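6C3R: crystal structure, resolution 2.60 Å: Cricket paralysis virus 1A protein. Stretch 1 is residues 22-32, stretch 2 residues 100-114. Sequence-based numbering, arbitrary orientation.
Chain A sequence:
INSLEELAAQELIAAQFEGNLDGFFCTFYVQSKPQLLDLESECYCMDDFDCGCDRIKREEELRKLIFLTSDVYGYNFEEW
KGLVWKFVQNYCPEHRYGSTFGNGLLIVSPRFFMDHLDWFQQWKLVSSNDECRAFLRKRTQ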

# COMPACT_ATOMS: atom_id res chain seq x y z
N ASP A 22 10.86 13.88 -10.83
CA ASP A 22 9.69 13.01 -10.76
C ASP A 22 9.85 11.88 -11.78
O ASP A 22 10.17 12.14 -12.93
N GLY A 23 9.67 10.64 -11.31
CA GLY A 23 9.58 9.47 -12.17
C GLY A 23 8.24 8.78 -11.97
O GLY A 23 7.23 9.42 -11.73
N PHE A 24 8.24 7.46 -12.06
CA PHE A 24 7.03 6.64 -12.02
C PHE A 24 6.54 6.36 -10.60
O PHE A 24 7.07 5.47 -9.92
N PHE A 25 5.53 7.12 -10.16
CA PHE A 25 4.99 7.08 -8.78
C PHE A 25 6.07 7.22 -7.71
O PHE A 25 5.92 6.72 -6.59
N CYS A 26 7.13 7.94 -8.05
CA CYS A 26 8.25 8.16 -7.16
C CYS A 26 9.10 9.29 -7.69
O CYS A 26 9.39 9.35 -8.89
N THR A 27 9.52 10.17 -6.79
CA THR A 27 10.42 11.27 -7.11
C THR A 27 11.64 11.28 -6.15
O THR A 27 11.55 10.84 -5.01
N PHE A 28 12.76 11.80 -6.65
CA PHE A 28 13.98 11.94 -5.86
C PHE A 28 14.17 13.41 -5.51
O PHE A 28 13.86 14.28 -6.32
N TYR A 29 14.70 13.67 -4.31
CA TYR A 29 15.17 15.00 -3.91
C TYR A 29 16.65 14.87 -3.71
O TYR A 29 17.13 13.77 -3.45
N VAL A 30 17.37 15.98 -3.82
CA VAL A 30 18.84 16.01 -3.73
C VAL A 30 19.31 16.96 -2.63
O VAL A 30 19.40 18.17 -2.83
N GLN A 31 19.64 16.40 -1.47
CA GLN A 31 19.94 17.20 -0.29
C GLN A 31 21.16 16.68 0.46
O GLN A 31 21.36 15.47 0.57
N SER A 32 21.95 17.60 1.00
CA SER A 32 23.13 17.24 1.77
C SER A 32 22.79 16.70 3.15
O SER A 32 23.42 15.77 3.62
N THR A 100 -7.12 9.81 -8.60
CA THR A 100 -5.92 10.58 -8.24
C THR A 100 -4.79 9.62 -7.86
O THR A 100 -5.07 8.49 -7.51
N PHE A 101 -3.53 10.06 -7.96
CA PHE A 101 -2.35 9.26 -7.55
C PHE A 101 -1.20 10.16 -7.03
O PHE A 101 -1.09 11.32 -7.45
N GLY A 102 -0.36 9.61 -6.14
CA GLY A 102 0.77 10.35 -5.51
C GLY A 102 2.13 9.68 -5.74
O GLY A 102 2.19 8.61 -6.35
N ASN A 103 3.21 10.30 -5.25
CA ASN A 103 4.59 9.86 -5.53
C ASN A 103 5.39 9.53 -4.27
O ASN A 103 5.44 10.33 -3.34
N GLY A 104 6.06 8.38 -4.24
CA GLY A 104 6.94 8.02 -3.13
C GLY A 104 8.13 8.96 -3.09
O GLY A 104 8.57 9.43 -4.12
N LEU A 105 8.66 9.23 -1.89
CA LEU A 105 9.77 10.17 -1.75
C LEU A 105 11.07 9.47 -1.41
O LEU A 105 11.13 8.70 -0.44
N LEU A 106 12.11 9.75 -2.20
CA LEU A 106 13.47 9.31 -1.92
C LEU A 106 14.44 10.45 -1.98
O LEU A 106 14.22 11.41 -2.69
N ILE A 107 15.54 10.30 -1.24
CA ILE A 107 16.55 11.35 -1.12
C ILE A 107 17.93 10.78 -1.32
O ILE A 107 18.28 9.73 -0.80
N VAL A 108 18.75 11.54 -2.02
CA VAL A 108 20.08 11.13 -2.41
C VAL A 108 20.98 12.34 -2.18
O VAL A 108 20.53 13.46 -2.31
N SER A 109 22.25 12.13 -1.84
CA SER A 109 23.18 13.26 -1.72
C SER A 109 23.50 13.91 -3.11
O SER A 109 23.28 13.28 -4.16
N PRO A 110 24.01 15.16 -3.11
CA PRO A 110 24.42 15.83 -4.34
C PRO A 110 25.59 15.21 -5.09
O PRO A 110 25.64 15.24 -6.31
N ARG A 111 26.56 14.68 -4.37
CA ARG A 111 27.70 14.05 -5.01
C ARG A 111 27.20 12.85 -5.83
O ARG A 111 27.59 12.65 -6.97
N PHE A 112 26.29 12.09 -5.24
CA PHE A 112 25.77 10.89 -5.87
C PHE A 112 24.92 11.18 -7.09
O PHE A 112 25.03 10.49 -8.12
N PHE A 113 24.04 12.18 -6.96
CA PHE A 113 23.23 12.68 -8.07
C PHE A 113 24.08 13.10 -9.26
O PHE A 113 23.77 12.77 -10.38
N MET A 114 25.18 13.79 -8.98
CA MET A 114 26.05 14.30 -10.02
C MET A 114 27.08 13.32 -10.52
O MET A 114 27.63 13.53 -11.59

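Two parallel strands, 26-30 and 104-108, are joined by a ladder of backbone hydrogen bonds in which the odd-numbered residues of the first stretch serve the even-numbered residues of the second. Tyr 29 N gives to Leu 106 O at 2.8 Å, Thr 27 N to Gly 104 O at 2.9 Å, and Gly 104 N to Phe 25 O at 2.9 Å; the ladder ends with Gln 31 N to Val 108 O at 3.2 Å. Within the first stretch, Thr 27 (chi1 t) uses its hydroxyl, OG1 donating to Asp 22 OD1 at 2.6 Å, which satisfies a buried polar group and ties the strand to Asp 22 just before it.

An extended strand turns successive side chains to opposite sides, and the in-register pairing puts partners such as Phe 28 and Leu 106 on the same face. Cys 26, Phe 28, Leu 106 and Val 108 share one face with Val 30. Cys 26 (t) lays SG 3.8 Å from Leu 106 CD1, and Phe 28 (m) brings CE1 to 3.7 Å from Leu 106 CB and 4.0 Å from Val 108 CG2, apolar groups suited to a buried face. Gly 104 has no side chain here; an ideal CB would lie 3.7 Å from Cys 26 SG.

On the other face, Leu 105 (t, p) places CD1 over the Tyr 29 ring, 3.5 Å from its centroid and almost on the normal, so an exposed aromatic covers an aliphatic branch.

At the end of its strand, Val 30 (t) reaches the helix: CG1 lies 4.0 Å from Pro 110 CG, and CG2 sits over one face of the Phe 113 ring, 3.8 Å from its CG. Ser 109 (p) caps that helix through a weak bond from Phe 112 N to OG, 3.5 Å. At the opposite end, Phe 25 (m) sets CE1 3.6 Å from Phe 101 CB, their rings oblique.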

# COMPACT_ATOMS: atom_id res chain seq x y z
CB ASP A 22 8.40 13.78 -11.04
CG ASP A 22 8.16 14.93 -10.07
OD1 ASP A 22 8.87 15.04 -9.05
OD2 ASP A 22 7.25 15.74 -10.33
CB PHE A 24 7.31 5.33 -12.77
CG PHE A 24 6.07 4.54 -13.09
CD1 PHE A 24 5.00 5.14 -13.76
CD2 PHE A 24 5.98 3.20 -12.74
CE1 PHE A 24 3.85 4.42 -14.06
CE2 PHE A 24 4.82 2.47 -13.03
CZ PHE A 24 3.76 3.08 -13.70
CB PHE A 25 4.14 5.82 -8.53
CG PHE A 25 2.97 5.72 -9.45
CD1 PHE A 25 1.96 6.68 -9.42
CD2 PHE A 25 2.88 4.69 -10.38
CE1 PHE A 25 0.89 6.62 -10.29
CE2 PHE A 25 1.80 4.61 -11.25
CZ PHE A 25 0.81 5.58 -11.21
CB CYS A 26 9.09 6.88 -7.03
SG CYS A 26 10.26 6.95 -5.65
CB THR A 27 9.67 12.62 -7.10
OG1 THR A 27 10.54 13.66 -7.56
CG2 THR A 27 9.16 13.00 -5.71
CB PHE A 28 15.23 11.52 -6.65
CG PHE A 28 15.55 10.07 -6.57
CD1 PHE A 28 16.30 9.58 -5.51
CD2 PHE A 28 15.17 9.20 -7.58
CE1 PHE A 28 16.64 8.24 -5.44
CE2 PHE A 28 15.51 7.86 -7.51
CZ PHE A 28 16.24 7.37 -6.43
CB TYR A 29 14.54 15.44 -2.59
CG TYR A 29 13.08 15.88 -2.61
CD1 TYR A 29 12.29 15.82 -3.77
CD2 TYR A 29 12.47 16.33 -1.43
CE1 TYR A 29 10.97 16.22 -3.76
CE2 TYR A 29 11.14 16.72 -1.40
CZ TYR A 29 10.39 16.67 -2.57
OH TYR A 29 9.06 17.05 -2.54
CB VAL A 30 19.47 16.41 -5.08
CG1 VAL A 30 20.98 16.49 -4.96
CG2 VAL A 30 19.07 15.42 -6.16
CB GLN A 31 18.76 17.16 0.64
CG GLN A 31 17.43 17.45 -0.02
CD GLN A 31 16.30 17.35 0.96
OE1 GLN A 31 16.44 16.76 2.03
NE2 GLN A 31 15.15 17.94 0.61
CB SER A 32 24.06 18.44 1.90
OG SER A 32 24.75 18.64 0.70
CB THR A 100 -6.21 11.51 -7.03
OG1 THR A 100 -7.49 12.12 -7.19
CG2 THR A 100 -5.13 12.59 -6.89
CB PHE A 101 -1.85 8.39 -8.71
CG PHE A 101 -2.83 7.34 -9.17
CD1 PHE A 101 -2.90 6.10 -8.53
CD2 PHE A 101 -3.70 7.58 -10.24
CE1 PHE A 101 -3.81 5.13 -8.94
CE2 PHE A 101 -4.61 6.61 -10.66
CZ PHE A 101 -4.66 5.38 -10.01
CB ASN A 103 5.36 10.95 -6.30
CG ASN A 103 4.97 11.05 -7.78
OD1 ASN A 103 5.69 10.55 -8.65
ND2 ASN A 103 3.84 11.72 -8.07
CB LEU A 105 9.44 11.19 -0.68
CG LEU A 105 10.49 12.26 -0.37
CD1 LEU A 105 10.99 12.94 -1.63
CD2 LEU A 105 9.91 13.31 0.57
CB LEU A 106 13.92 8.24 -2.91
CG LEU A 106 13.23 6.90 -2.70
CD1 LEU A 106 13.46 5.99 -3.91
CD2 LEU A 106 13.67 6.21 -1.43
CB ILE A 107 16.49 12.06 0.26
CG1 ILE A 107 15.06 12.47 0.55
CG2 ILE A 107 17.44 13.26 0.29
CD1 ILE A 107 14.88 13.28 1.81
CB VAL A 108 20.00 10.62 -3.89
CG1 VAL A 108 20.92 11.36 -4.85
CG2 VAL A 108 20.22 9.12 -3.94
CB SER A 109 24.48 12.84 -1.01
OG SER A 109 25.37 12.17 -1.89
CB PRO A 110 24.82 17.22 -3.85
CG PRO A 110 24.05 17.42 -2.62
CD PRO A 110 24.08 16.08 -1.97
CB ARG A 111 28.73 13.66 -3.95
CG ARG A 111 30.03 13.05 -4.45
CD ARG A 111 30.99 14.02 -5.15
NE ARG A 111 30.70 14.04 -6.60
CZ ARG A 111 30.47 15.10 -7.37
NH1 ARG A 111 30.52 16.35 -6.91
NH2 ARG A 111 30.20 14.90 -8.66
CB PHE A 112 24.95 10.12 -4.84
CG PHE A 112 24.48 8.80 -5.32
CD1 PHE A 112 23.29 8.68 -6.03
CD2 PHE A 112 25.22 7.65 -5.05
CE1 PHE A 112 22.85 7.46 -6.48
CE2 PHE A 112 24.79 6.43 -5.50
CZ PHE A 112 23.60 6.33 -6.21
CB PHE A 113 22.37 13.85 -7.62
CG PHE A 113 21.70 14.58 -8.76
CD1 PHE A 113 20.74 13.95 -9.54
CD2 PHE A 113 22.05 15.90 -9.08
CE1 PHE A 113 20.12 14.62 -10.59
CE2 PHE A 113 21.42 16.57 -10.12
CZ PHE A 113 20.46 15.93 -10.88
CB MET A 114 26.70 15.59 -9.54
CG MET A 114 25.66 16.67 -9.31
SD MET A 114 26.35 18.30 -9.05
CE MET A 114 27.40 18.03 -7.62